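Local coordinates for putative exported protein (Bacteroides fragilis, PDB 4RAA) that is of unknown function but folds as a six-bladed beta-propeller and is probably an exported lipoprotein, at residues V268-M271 / K276-G279. Numbering follows the deposited sequence.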
ATOM      1  N   VAL A 268      14.607   6.818 -33.026  1.00 34.47           N
ATOM      2  CA  VAL A 268      15.635   7.132 -32.035  1.00 34.73           C
ATOM      3  C   VAL A 268      15.950   8.630 -32.077  1.00 36.16           C
ATOM      4  O   VAL A 268      16.641   9.084 -32.985  1.00 36.95           O
ATOM      5  CB  VAL A 268      16.943   6.327 -32.283  1.00 35.18           C
ATOM      6  CG1 VAL A 268      17.866   6.424 -31.070  1.00 34.66           C
ATOM      7  CG2 VAL A 268      16.642   4.864 -32.592  1.00 36.96           C
ATOM      8  N   CYS A 269      15.417   9.400 -31.129  1.00 37.46           N
ATOM      9  CA  CYS A 269      15.775  10.820 -31.019  1.00 40.05           C
ATOM     10  C   CYS A 269      17.016  10.872 -30.168  1.00 38.50           C
ATOM     11  O   CYS A 269      17.146  10.080 -29.237  1.00 39.16           O
ATOM     12  CB  CYS A 269      14.689  11.658 -30.372  1.00 42.66           C
ATOM     13  SG  CYS A 269      13.186  11.678 -31.344  1.00 50.84           S
ATOM     14  N   TYR A 270      17.927  11.777 -30.508  1.00 37.55           N
ATOM     15  CA  TYR A 270      19.168  11.964 -29.761  1.00 37.69           C
ATOM     16  C   TYR A 270      19.772  13.364 -29.945  1.00 39.58           C
ATOM     17  O   TYR A 270      19.311  14.132 -30.786  1.00 39.13           O
ATOM     18  CB  TYR A 270      20.184  10.861 -30.115  1.00 37.23           C
ATOM     19  CG  TYR A 270      20.662  10.837 -31.549  1.00 36.91           C
ATOM     20  CD1 TYR A 270      19.966  10.131 -32.533  1.00 36.35           C
ATOM     21  CD2 TYR A 270      21.839  11.501 -31.925  1.00 38.13           C
ATOM     22  CE1 TYR A 270      20.413  10.107 -33.859  1.00 37.02           C
ATOM     23  CE2 TYR A 270      22.299  11.478 -33.248  1.00 38.50           C
ATOM     24  CZ  TYR A 270      21.590  10.773 -34.208  1.00 37.46           C
ATOM     25  OH  TYR A 270      22.045  10.752 -35.499  1.00 37.04           O
HETATM   26  N   MSE A 271      20.789  13.673 -29.141  1.00 42.29           N
HETATM   27  CA  MSE A 271      21.484  14.959 -29.180  1.00 46.13           C
HETATM   28  C   MSE A 271      22.963  14.768 -29.386  1.00 47.34           C
HETATM   29  O   MSE A 271      23.554  13.816 -28.863  1.00 44.97           O
HETATM   30  CB  MSE A 271      21.177  15.676 -27.886  1.00 51.05           C
HETATM   31  CG  MSE A 271      19.716  16.126 -27.847  1.00 56.80           C
HETATM   32 SE   MSE A 271      19.690  17.975 -27.190  0.75 70.07          SE
HETATM   33  CE  MSE A 271      18.218  17.639 -25.906  1.00 66.13           C
ATOM     34  N   LYS A 276      19.568  18.515 -32.240  1.00 44.26           N
ATOM     35  CA  LYS A 276      18.644  17.361 -32.172  1.00 42.78           C
ATOM     36  C   LYS A 276      18.578  16.599 -33.499  1.00 41.26           C
ATOM     37  O   LYS A 276      18.393  17.208 -34.551  1.00 43.74           O
ATOM     38  CB  LYS A 276      17.222  17.819 -31.825  1.00 44.06           C
ATOM     39  CG  LYS A 276      17.073  18.562 -30.506  1.00 45.94           C
ATOM     40  CD  LYS A 276      15.685  19.169 -30.383  1.00 47.85           C
ATOM     41  CE  LYS A 276      15.562  19.986 -29.111  1.00 51.30           C
ATOM     42  NZ  LYS A 276      14.207  20.588 -28.971  1.00 53.52           N
ATOM     43  N   TYR A 277      18.696  15.275 -33.430  1.00 39.62           N
ATOM     44  CA  TYR A 277      18.631  14.372 -34.593  1.00 38.91           C
ATOM     45  C   TYR A 277      17.583  13.293 -34.375  1.00 37.40           C
ATOM     46  O   TYR A 277      17.166  13.047 -33.243  1.00 36.38           O
ATOM     47  CB  TYR A 277      19.982  13.680 -34.812  1.00 39.11           C
ATOM     48  CG  TYR A 277      21.111  14.625 -35.135  1.00 39.93           C
ATOM     49  CD1 TYR A 277      21.843  15.233 -34.114  1.00 40.56           C
ATOM     50  CD2 TYR A 277      21.449  14.925 -36.460  1.00 40.94           C
ATOM     51  CE1 TYR A 277      22.877  16.119 -34.398  1.00 42.81           C
ATOM     52  CE2 TYR A 277      22.488  15.811 -36.758  1.00 42.58           C
ATOM     53  CZ  TYR A 277      23.197  16.403 -35.721  1.00 43.66           C
ATOM     54  OH  TYR A 277      24.220  17.273 -35.976  1.00 46.06           O
ATOM     55  N   ILE A 278      17.158  12.659 -35.466  1.00 37.74           N
ATOM     56  CA  ILE A 278      16.238  11.519 -35.397  1.00 36.93           C
ATOM     57  C   ILE A 278      16.581  10.443 -36.430  1.00 36.97           C
ATOM     58  O   ILE A 278      16.676  10.716 -37.633  1.00 37.07           O
ATOM     59  CB  ILE A 278      14.748  11.911 -35.482  1.00 37.87           C
ATOM     60  CG1 ILE A 278      13.872  10.647 -35.339  1.00 38.19           C
ATOM     61  CG2 ILE A 278      14.425  12.680 -36.765  1.00 38.99           C
ATOM     62  CD1 ILE A 278      12.411  10.926 -35.089  1.00 39.28           C
ATOM     63  N   GLY A 279      16.741   9.223 -35.921  1.00 36.46           N
ATOM     64  CA  GLY A 279      17.053   8.042 -36.707  1.00 37.20           C
ATOM     65  C   GLY A 279      15.808   7.182 -36.801  1.00 37.09           C
ATOM     66  O   GLY A 279      15.240   6.802 -35.769  1.00 36.98           O
TER
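Tyr270 lies across its antiparallel partner Tyr277, a worked example of how a hydrogen-bonded pair can bring large side chains together on one face of a sheet. The torsion chi1 of 64° puts CG of Tyr270 between its backbone N and carbonyl carbon, which carries the ring over the neighbouring strand. There CB of Tyr277 packs against one face of the ring in a CH-pi contact, 3.6 Å from the Tyr270 centroid. The Tyr277 ring turns outward, with CG beside its backbone N; the two planes are nearly parallel, at 14°, but slid apart, with little overlap. Tyr270 OH is hydrogen-bonded to Asn290 OD1, which holds the far end of the ring, and the ring of Phe222 meets the Tyr270 ring at a steep angle. Beneath the rings the backbones are joined both ways: Tyr277 N to Tyr270 O at 2.9 Å, almost straight at 174°, and Tyr270 N to Tyr277 O at 3.1 Å. Val268 and Gly279 repeat this pair of reciprocal hydrogen bonds. The other face is looser. Cys269 SG reaches Ile278 CD1 at 3.9 Å, beside Phe308, whereas the partly exposed selenomethionine Met271 brings SE no nearer than 4.3 Å to CG of Lys276, whose NZ is hydrogen-bonded to Asn306 O. Such pairing is typical of the hairpin formed by the two central strands of a four-stranded antiparallel propeller blade.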